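Local structure of carbon dioxide concentrating mechanism protein CcmK (Synechococcus elongatus, 4OX6) at residues K26-P29 with P30-A34; G63-S66 with E67-A71; E98-E101 with A102-I106. The protein probably forms hexameric building blocks of the carboxysome shell, the protein layer that encloses the carbon dioxide fixing enzymes of the cell. One frame throughout, in Å; residues are numbered along the deposited sequence.

How the interactions relate
Three turns from three different helices of one BMC-fold subunit are described: interaction 1 opens helix 28-39, interaction 2 opens helix 65-81, and interaction 3 spans the short helix 98-103 and the turn that follows it. They follow one another along the chain and do not touch. Interactions 1 and 2 lie on opposite sides of the chain's centre, their own centres about 20 Å apart and their nearest atoms about 6 Å apart. Interaction 3 lies about 24 Å from interaction 1 and about 19 Å from interaction 2, centre to centre. Interactions 1 and 3 both reach other subunits of the six-chain assembly, whereas no other chain of the assembly touches residues 63-71 of interaction 2.

Interaction 1. Residues K26-P29 with P30-A34; sequences KGFP and PILAA
The Phe28 ring lies against Leu32 one helical turn on, with Leu32 CG over one face and Leu32 CD1 3.7 Å from Phe28 CE2. Phe28 CG stands anti to the backbone N (chi1 -171°), which brings the end of the ring back to the next turn. Ile31 crosses it at about a right angle, its CG2 3.9 Å from Phe28 CD1. The tight part takes in the same methyl, Ile31 CG2, 3.2 Å from Phe28 O, and the proline pair, whose rings lie side by side, the linking peptide holding Pro29 CB 3.4 Å from Pro30 CD. Prolines suit this first turn, where a backbone N-H would have no helical acceptor; the i to i+4 bonds begin with Leu32 N to Phe28 O (3.2 Å) and Ala33 N to Pro29 O (3.1 Å). Packing loosens towards the partly exposed Ala33, whose CB stays 3.8 Å from Pro29 O, and towards Lys26, whose side chain leads off to Ser54 O. Together these residues turn strand 19-26 into helix 28-39. Ile31 packs on Leu23 of that strand and Val59 of strand 56-63, Phe57 meets the Phe28 ring edge-to-face, and Leu32 packs on Phe104 of a neighbouring subunit.

Interaction 2. Residues G63-S66 with E67-A71; sequences GDVS and EVKTA
Ser66 O receives Thr70 N one turn on at 3.3 Å, a long bond whose donor is tilted 31° from the carbonyl plane, and Thr70 CG2 comes up to the same oxygen. Glu67, the next residue, sets its CB 3.6 Å from Asp64 O. Its chain then bends at chi2 (-68°), and OE1 is hydrogen-bonded by the backbone N of Arg43. Asp64 occupies the N-cap position, but its side chain makes no capping bond; its carbonyl begins the i to i+4 bonds of helix 65-81, taking Val68 N at 2.9 Å in a nearly straight bond (169°). This is the passage from strand 56-63 into the second long helix of the BMC fold. Val68, the third main contributor, has CG2 anti to the carbonyl carbon, beside the backbone N, which sets it against the strand end, 3.5 Å from Gly63 N. It packs further on Ile61 and on Ile92 of strand 86-93, the buried side of the turn. Round the helix, Val65 O accepts Lys69 N at 2.9 Å, and the first part of the lysine chain lies alongside this carbonyl, with Lys69 CG 3.2 Å from Val65 O. The chain bends at chi3, about the CG-CD bond beside this oxygen, and its end then leads away from residues 63-66.

Interaction 3. Residues E98-E101 with A102-I106; sequences ENVE and AVFPI
Val100 lies across Phe104 at a slant: its CG1 methyl is 3.9 Å from Phe104 CD2, while its own carbonyl oxygen sits at the edge of the ring, in plane. The torsion of Phe104, with CG beside the backbone N (chi1 -70°), brings that edge round to the carbonyl, leaving Phe104 CD2 3.5 Å from Val100 O. The same oxygen also takes two backbone donors. Phe104 N arrives nearly straight (164°) at 2.9 Å; Val103 N, at 3.3 Å, comes from above the carbonyl plane rather than on a lone pair. One face of the ring is met by Val103 CG1, 3.9 Å above its plane and offset toward the rim. Val103 also runs beside Asn99, the two side chains pointing the same way. Beyond the helix the chain folds back through an inverse gamma turn centred on Pro105, which delivers Ile106 to the flank of residues 100 and 101. There Ile106 CD1 lies 4.0 Å from Val100 CG1, the two side chains crossing at a slant, whereas Ile106 meets the Glu101 chain at about a right angle. Glu101 is extended beyond CG, so its aliphatic part lies against the isoleucine while its carboxylate carries on to a salt bridge with Arg62. The NH1 of Arg62 also bonds Ile106 O, tying both sides of the turn to strand 56-63, and Ser48 of strand 45-53 holds Pro105 O. Another subunit packs against this region: its Tyr49 stacks on the Phe104 ring, and its Ala35 and Asp36, from helix 28-39 there, lie against Phe104 and Val100.

Interaction 1. Residues K26-P29 with P30-A34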
ATOM      1  N   LYS A  26      -4.837  14.569  -4.140  1.00  9.06           N
ATOM      2  CA  LYS A  26      -3.918  14.162  -3.100  1.00  9.15           C
ATOM      3  C   LYS A  26      -4.456  14.710  -1.792  1.00  9.90           C
ATOM      4  O   LYS A  26      -4.681  15.927  -1.624  1.00 10.32           O
ATOM      5  CB  LYS A  26      -2.491  14.644  -3.372  1.00 13.51           C
ATOM      6  CG  LYS A  26      -1.452  14.068  -2.405  1.00 17.47           C
ATOM      7  CD  LYS A  26      -0.036  14.358  -2.800  1.00 24.64           C
ATOM      8  CE  LYS A  26       0.455  13.380  -3.858  1.00 33.77           C
ATOM      9  NZ  LYS A  26       0.991  12.162  -3.185  1.00 43.50           N
ATOM     10  N   GLY A  27      -4.680  13.777  -0.883  1.00  9.77           N
ATOM     11  CA  GLY A  27      -5.282  14.058   0.404  1.00 10.08           C
ATOM     12  C   GLY A  27      -6.717  13.565   0.491  1.00  9.66           C
ATOM     13  O   GLY A  27      -7.472  13.652  -0.497  1.00 10.76           O
ATOM     14  N   PHE A  28      -7.114  13.115   1.676  1.00  8.87           N
ATOM     15  CA  PHE A  28      -8.477  12.664   1.957  1.00  8.57           C
ATOM     16  C   PHE A  28      -9.438  13.851   2.207  1.00  8.58           C
ATOM     17  O   PHE A  28     -10.535  13.913   1.635  1.00  8.50           O
ATOM     18  CB  PHE A  28      -8.499  11.651   3.107  1.00  8.95           C
ATOM     19  CG  PHE A  28      -9.818  10.966   3.353  1.00  7.94           C
ATOM     20  CD1 PHE A  28     -10.322  10.058   2.416  1.00  9.40           C
ATOM     21  CD2 PHE A  28     -10.605  11.264   4.455  1.00  9.73           C
ATOM     22  CE1 PHE A  28     -11.515   9.420   2.638  1.00 11.68           C
ATOM     23  CE2 PHE A  28     -11.814  10.621   4.674  1.00 10.35           C
ATOM     24  CZ  PHE A  28     -12.279   9.733   3.735  1.00 12.34           C
ATOM     25  N   PRO A  29      -9.053  14.853   3.014  1.00  8.08           N
ATOM     26  CA  PRO A  29      -9.987  15.976   3.150  1.00  7.92           C
ATOM     27  C   PRO A  29     -10.428  16.637   1.827  1.00  9.18           C
ATOM     28  O   PRO A  29     -11.638  16.900   1.692  1.00  8.24           O
ATOM     29  CB  PRO A  29      -9.223  16.951   4.061  1.00  8.73           C
ATOM     30  CG  PRO A  29      -8.344  16.055   4.885  1.00  8.87           C
ATOM     31  CD  PRO A  29      -7.897  14.973   3.929  1.00  7.31           C
ATOM     32  N   PRO A  30      -9.563  16.863   0.823  1.00  7.77           N
ATOM     33  CA  PRO A  30     -10.041  17.427  -0.454  1.00  7.59           C
ATOM     34  C   PRO A  30     -10.996  16.490  -1.197  1.00  9.61           C
ATOM     35  O   PRO A  30     -11.833  17.022  -1.953  1.00  8.62           O
ATOM     36  CB  PRO A  30      -8.784  17.730  -1.240  1.00 10.12           C
ATOM     37  CG  PRO A  30      -7.695  16.995  -0.553  1.00 16.74           C
ATOM     38  CD  PRO A  30      -8.095  16.791   0.876  1.00  9.02           C
ATOM     39  N   ILE A  31     -10.897  15.157  -1.070  1.00  8.54           N
ATOM     40  CA  ILE A  31     -11.844  14.323  -1.772  1.00  9.02           C
ATOM     41  C   ILE A  31     -13.218  14.415  -1.149  1.00  8.18           C
ATOM     42  O   ILE A  31     -14.220  14.307  -1.836  1.00  8.23           O
ATOM     43  CB  ILE A  31     -11.334  12.867  -1.912  1.00  7.84           C
ATOM     44  CG1 ILE A  31     -11.926  12.239  -3.172  1.00  9.03           C
ATOM     45  CG2 ILE A  31     -11.603  11.975  -0.720  1.00 10.00           C
ATOM     46  CD1 ILE A  31     -11.523  12.891  -4.491  1.00  9.84           C
ATOM     47  N   LEU A  32     -13.285  14.620   0.153  1.00  8.19           N
ATOM     48  CA  LEU A  32     -14.570  14.775   0.811  1.00  8.49           C
ATOM     49  C   LEU A  32     -15.187  16.099   0.337  1.00  9.31           C
ATOM     50  O   LEU A  32     -16.381  16.217   0.041  1.00  9.23           O
ATOM     51  CB  LEU A  32     -14.468  14.825   2.325  1.00  9.19           C
ATOM     52  CG  LEU A  32     -13.975  13.526   2.994  1.00  9.10           C
ATOM     53  CD1 LEU A  32     -13.823  13.755   4.526  1.00 10.63           C
ATOM     54  CD2 LEU A  32     -14.935  12.349   2.778  1.00 12.90           C
ATOM     55  N   ALA A  33     -14.349  17.150   0.262  1.00  9.45           N
ATOM     56  CA  ALA A  33     -14.783  18.474  -0.237  1.00  7.82           C
ATOM     57  C   ALA A  33     -15.314  18.328  -1.634  1.00  9.76           C
ATOM     58  O   ALA A  33     -16.384  18.871  -1.959  1.00  9.47           O
ATOM     59  CB  ALA A  33     -13.630  19.449  -0.222  1.00 10.31           C
ATOM     60  N   ALA A  34     -14.565  17.674  -2.504  1.00  9.66           N
ATOM     61  CA  ALA A  34     -15.030  17.483  -3.875  1.00  9.38           C
ATOM     62  C   ALA A  34     -16.343  16.738  -3.940  1.00 10.00           C
ATOM     63  O   ALA A  34     -17.257  17.148  -4.702  1.00  8.77           O
ATOM     64  CB  ALA A  34     -13.998  16.739  -4.681  1.00  8.15           C
TER

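Interaction 2. Residues G63-S66 with E67-A71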
ATOM      1  N   GLY A  63     -24.434  10.162 -13.499  1.00  9.98           N
ATOM      2  CA  GLY A  63     -25.621  10.944 -13.797  1.00 11.75           C
ATOM      3  C   GLY A  63     -25.671  11.226 -15.280  1.00 10.44           C
ATOM      4  O   GLY A  63     -24.789  10.737 -16.024  1.00 11.00           O
ATOM      5  N   ASP A  64     -26.679  11.949 -15.730  1.00 11.55           N
ATOM      6  CA  ASP A  64     -26.673  12.397 -17.109  1.00 10.70           C
ATOM      7  C   ASP A  64     -25.442  13.248 -17.353  1.00  9.34           C
ATOM      8  O   ASP A  64     -24.979  13.966 -16.454  1.00 10.68           O
ATOM      9  CB  ASP A  64     -27.905  13.211 -17.435  1.00 13.83           C
ATOM     10  CG  ASP A  64     -29.144  12.386 -17.468  1.00 18.98           C
ATOM     11  OD1 ASP A  64     -29.062  11.137 -17.433  1.00 22.13           O
ATOM     12  OD2 ASP A  64     -30.216  13.058 -17.543  1.00 23.04           O
ATOM     13  N   VAL A  65     -24.873  13.234 -18.575  1.00  9.57           N
ATOM     14  CA  VAL A  65     -23.599  13.902 -18.768  1.00  9.36           C
ATOM     15  C   VAL A  65     -23.660  15.406 -18.418  1.00 10.54           C
ATOM     16  O   VAL A  65     -22.673  15.950 -17.882  1.00  9.77           O
ATOM     17  CB  VAL A  65     -22.975  13.661 -20.162  1.00 13.05           C
ATOM     18  CG1 VAL A  65     -23.679  14.359 -21.211  1.00 12.48           C
ATOM     19  CG2 VAL A  65     -21.477  14.029 -20.142  1.00 13.46           C
ATOM     20  N   SER A  66     -24.765  16.095 -18.739  1.00  9.85           N
ATOM     21  CA  SER A  66     -24.808  17.550 -18.480  1.00  9.90           C
ATOM     22  C   SER A  66     -24.722  17.822 -16.962  1.00  9.44           C
ATOM     23  O   SER A  66     -24.126  18.793 -16.539  1.00 11.03           O
ATOM     24  CB  SER A  66     -26.043  18.220 -19.023  1.00 11.18           C
ATOM     25  OG  SER A  66     -27.116  17.404 -18.718  1.00 19.55           O
ATOM     26  N   GLU A  67     -25.343  16.954 -16.185  1.00  8.85           N
ATOM     27  CA  GLU A  67     -25.335  17.050 -14.718  1.00  8.85           C
ATOM     28  C   GLU A  67     -23.954  16.699 -14.165  1.00 10.43           C
ATOM     29  O   GLU A  67     -23.445  17.366 -13.247  1.00 10.64           O
ATOM     30  CB  GLU A  67     -26.421  16.213 -14.089  1.00 10.22           C
ATOM     31  CG  GLU A  67     -27.824  16.575 -14.511  1.00 10.69           C
ATOM     32  CD  GLU A  67     -28.260  17.919 -14.010  1.00 12.91           C
ATOM     33  OE1 GLU A  67     -28.188  18.168 -12.755  1.00 13.31           O
ATOM     34  OE2 GLU A  67     -28.617  18.785 -14.860  1.00 14.66           O
ATOM     35  N   VAL A  68     -23.329  15.655 -14.697  1.00  9.45           N
ATOM     36  CA  VAL A  68     -21.948  15.309 -14.291  1.00  8.31           C
ATOM     37  C   VAL A  68     -21.000  16.419 -14.629  1.00  9.45           C
ATOM     38  O   VAL A  68     -20.093  16.713 -13.778  1.00  9.70           O
ATOM     39  CB  VAL A  68     -21.502  14.013 -14.947  1.00  8.44           C
ATOM     40  CG1 VAL A  68     -20.035  13.751 -14.771  1.00  9.33           C
ATOM     41  CG2 VAL A  68     -22.319  12.853 -14.363  1.00 10.18           C
ATOM     42  N   LYS A  69     -21.145  17.114 -15.775  1.00  8.76           N
ATOM     43  CA  LYS A  69     -20.257  18.197 -16.085  1.00  8.87           C
ATOM     44  C   LYS A  69     -20.384  19.334 -15.041  1.00 10.55           C
ATOM     45  O   LYS A  69     -19.351  19.900 -14.578  1.00 10.67           O
ATOM     46  CB  LYS A  69     -20.547  18.741 -17.481  1.00 10.71           C
ATOM     47  CG  LYS A  69     -20.171  17.799 -18.598  1.00 16.81           C
ATOM     48  CD  LYS A  69     -20.742  18.204 -19.965  1.00 22.75           C
ATOM     49  CE  LYS A  69     -20.077  19.429 -20.488  1.00 25.98           C
ATOM     50  NZ  LYS A  69     -20.518  19.648 -21.929  1.00 48.50           N
ATOM     51  N   THR A  70     -21.625  19.736 -14.674  1.00 10.29           N
ATOM     52  CA  THR A  70     -21.790  20.837 -13.740  1.00 12.11           C
ATOM     53  C   THR A  70     -21.266  20.393 -12.346  1.00 11.70           C
ATOM     54  O   THR A  70     -20.650  21.194 -11.617  1.00 11.52           O
ATOM     55  CB  THR A  70     -23.202  21.372 -13.766  1.00 16.42           C
ATOM     56  OG1 THR A  70     -23.214  22.630 -13.070  1.00 20.27           O
ATOM     57  CG2 THR A  70     -24.153  20.430 -13.221  1.00 15.28           C
ATOM     58  N   ALA A  71     -21.547  19.158 -11.970  1.00  9.64           N
ATOM     59  CA  ALA A  71     -21.007  18.601 -10.725  1.00 10.05           C
ATOM     60  C   ALA A  71     -19.483  18.611 -10.692  1.00  9.84           C
ATOM     61  O   ALA A  71     -18.849  19.001  -9.702  1.00 10.39           O
ATOM     62  CB  ALA A  71     -21.535  17.209 -10.479  1.00 10.56           C
TER

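Interaction 3. Residues E98-E101 with A102-I106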
ATOM      1  N   GLU A  98     -20.512  -1.042 -20.981  1.00 11.96           N
ATOM      2  CA  GLU A  98     -20.833  -1.954 -19.890  1.00 14.15           C
ATOM      3  C   GLU A  98     -19.667  -2.768 -19.326  1.00 11.89           C
ATOM      4  O   GLU A  98     -19.643  -3.098 -18.137  1.00 12.90           O
ATOM      5  CB  GLU A  98     -21.982  -2.880 -20.282  1.00 17.46           C
ATOM      6  CG  GLU A  98     -21.622  -3.878 -21.328  1.00 24.86           C
ATOM      7  CD  GLU A  98     -22.782  -4.831 -21.634  1.00 53.37           C
ATOM      8  OE1 GLU A  98     -23.748  -4.839 -20.835  1.00 55.76           O
ATOM      9  OE2 GLU A  98     -22.726  -5.557 -22.667  1.00 54.09           O
ATOM     10  N   ASN A  99     -18.705  -3.130 -20.171  1.00 11.06           N
ATOM     11  CA  ASN A  99     -17.556  -3.879 -19.701  1.00 10.76           C
ATOM     12  C   ASN A  99     -16.739  -3.039 -18.694  1.00 10.45           C
ATOM     13  O   ASN A  99     -16.116  -3.613 -17.811  1.00 10.54           O
ATOM     14  CB  ASN A  99     -16.728  -4.287 -20.921  1.00 10.64           C
ATOM     15  CG  ASN A  99     -15.674  -5.341 -20.667  1.00 11.15           C
ATOM     16  OD1 ASN A  99     -15.368  -5.742 -19.498  1.00 14.40           O
ATOM     17  ND2 ASN A  99     -15.071  -5.759 -21.730  1.00  9.43           N
ATOM     18  N   VAL A 100     -16.705  -1.721 -18.843  1.00 11.14           N
ATOM     19  CA  VAL A 100     -16.005  -0.867 -17.888  1.00 10.81           C
ATOM     20  C   VAL A 100     -16.679  -0.965 -16.537  1.00  9.89           C
ATOM     21  O   VAL A 100     -16.017  -1.175 -15.515  1.00 12.62           O
ATOM     22  CB  VAL A 100     -15.927   0.593 -18.382  1.00 12.27           C
ATOM     23  CG1 VAL A 100     -15.214   1.466 -17.381  1.00 12.40           C
ATOM     24  CG2 VAL A 100     -15.253   0.655 -19.716  1.00 13.40           C
ATOM     25  N   GLU A 101     -17.984  -0.855 -16.510  1.00 12.43           N
ATOM     26  CA  GLU A 101     -18.725  -0.964 -15.233  1.00 16.15           C
ATOM     27  C   GLU A 101     -18.560  -2.317 -14.608  1.00 14.79           C
ATOM     28  O   GLU A 101     -18.631  -2.482 -13.403  1.00 18.56           O
ATOM     29  CB  GLU A 101     -20.221  -0.742 -15.486  1.00 21.28           C
ATOM     30  CG  GLU A 101     -20.499   0.656 -15.848  1.00 34.60           C
ATOM     31  CD  GLU A 101     -21.959   0.990 -15.734  1.00 36.45           C
ATOM     32  OE1 GLU A 101     -22.495   1.367 -16.784  1.00 37.36           O
ATOM     33  OE2 GLU A 101     -22.533   0.862 -14.615  1.00 35.26           O
ATOM     34  N   ALA A 102     -18.444  -3.355 -15.414  1.00 12.77           N
ATOM     35  CA  ALA A 102     -18.308  -4.740 -14.934  1.00 14.82           C
ATOM     36  C   ALA A 102     -16.988  -4.970 -14.214  1.00 17.70           C
ATOM     37  O   ALA A 102     -16.917  -5.735 -13.256  1.00 25.01           O
ATOM     38  CB  ALA A 102     -18.437  -5.688 -16.134  1.00 17.90           C
ATOM     39  N   VAL A 103     -15.934  -4.314 -14.660  1.00 11.48           N
ATOM     40  CA  VAL A 103     -14.615  -4.571 -14.140  1.00 10.64           C
ATOM     41  C   VAL A 103     -14.193  -3.551 -13.051  1.00  9.48           C
ATOM     42  O   VAL A 103     -13.482  -3.899 -12.114  1.00 12.26           O
ATOM     43  CB  VAL A 103     -13.573  -4.558 -15.312  1.00 12.27           C
ATOM     44  CG1 VAL A 103     -12.123  -4.452 -14.816  1.00 11.50           C
ATOM     45  CG2 VAL A 103     -13.771  -5.812 -16.230  1.00 12.86           C
ATOM     46  N   PHE A 104     -14.589  -2.283 -13.231  1.00 10.73           N
ATOM     47  CA  PHE A 104     -14.170  -1.217 -12.315  1.00  9.81           C
ATOM     48  C   PHE A 104     -15.301  -0.908 -11.357  1.00 11.81           C
ATOM     49  O   PHE A 104     -16.471  -0.980 -11.727  1.00 11.33           O
ATOM     50  CB  PHE A 104     -13.820   0.006 -13.113  1.00 10.90           C
ATOM     51  CG  PHE A 104     -12.558  -0.121 -13.928  1.00  9.71           C
ATOM     52  CD1 PHE A 104     -11.339   0.161 -13.407  1.00  9.90           C
ATOM     53  CD2 PHE A 104     -12.598  -0.519 -15.229  1.00 10.29           C
ATOM     54  CE1 PHE A 104     -10.151   0.044 -14.157  1.00  9.51           C
ATOM     55  CE2 PHE A 104     -11.435  -0.634 -15.995  1.00 11.19           C
ATOM     56  CZ  PHE A 104     -10.218  -0.330 -15.464  1.00 11.44           C
ATOM     57  N   PRO A 105     -14.930  -0.515 -10.122  1.00 12.99           N
ATOM     58  CA  PRO A 105     -15.970  -0.280  -9.128  1.00 12.94           C
ATOM     59  C   PRO A 105     -16.611   1.074  -9.323  1.00 14.15           C
ATOM     60  O   PRO A 105     -16.363   1.973  -8.458  1.00 15.22           O
ATOM     61  CB  PRO A 105     -15.158  -0.381  -7.824  1.00 12.27           C
ATOM     62  CG  PRO A 105     -13.786   0.141  -8.191  1.00 16.53           C
ATOM     63  CD  PRO A 105     -13.576  -0.410  -9.570  1.00 10.99           C
ATOM     64  N   ILE A 106     -17.510   1.200 -10.299  1.00 12.71           N
ATOM     65  CA  ILE A 106     -18.141   2.456 -10.644  1.00 12.73           C
ATOM     66  C   ILE A 106     -19.649   2.313 -10.835  1.00 12.49           C
ATOM     67  O   ILE A 106     -20.304   3.268 -11.255  1.00 13.96           O
ATOM     68  CB  ILE A 106     -17.535   3.136 -11.923  1.00 13.84           C
ATOM     69  CG1 ILE A 106     -17.703   2.223 -13.144  1.00 14.48           C
ATOM     70  CG2 ILE A 106     -16.106   3.480 -11.640  1.00 16.42           C
ATOM     71  CD1 ILE A 106     -17.481   2.898 -14.472  1.00 17.37           C
TER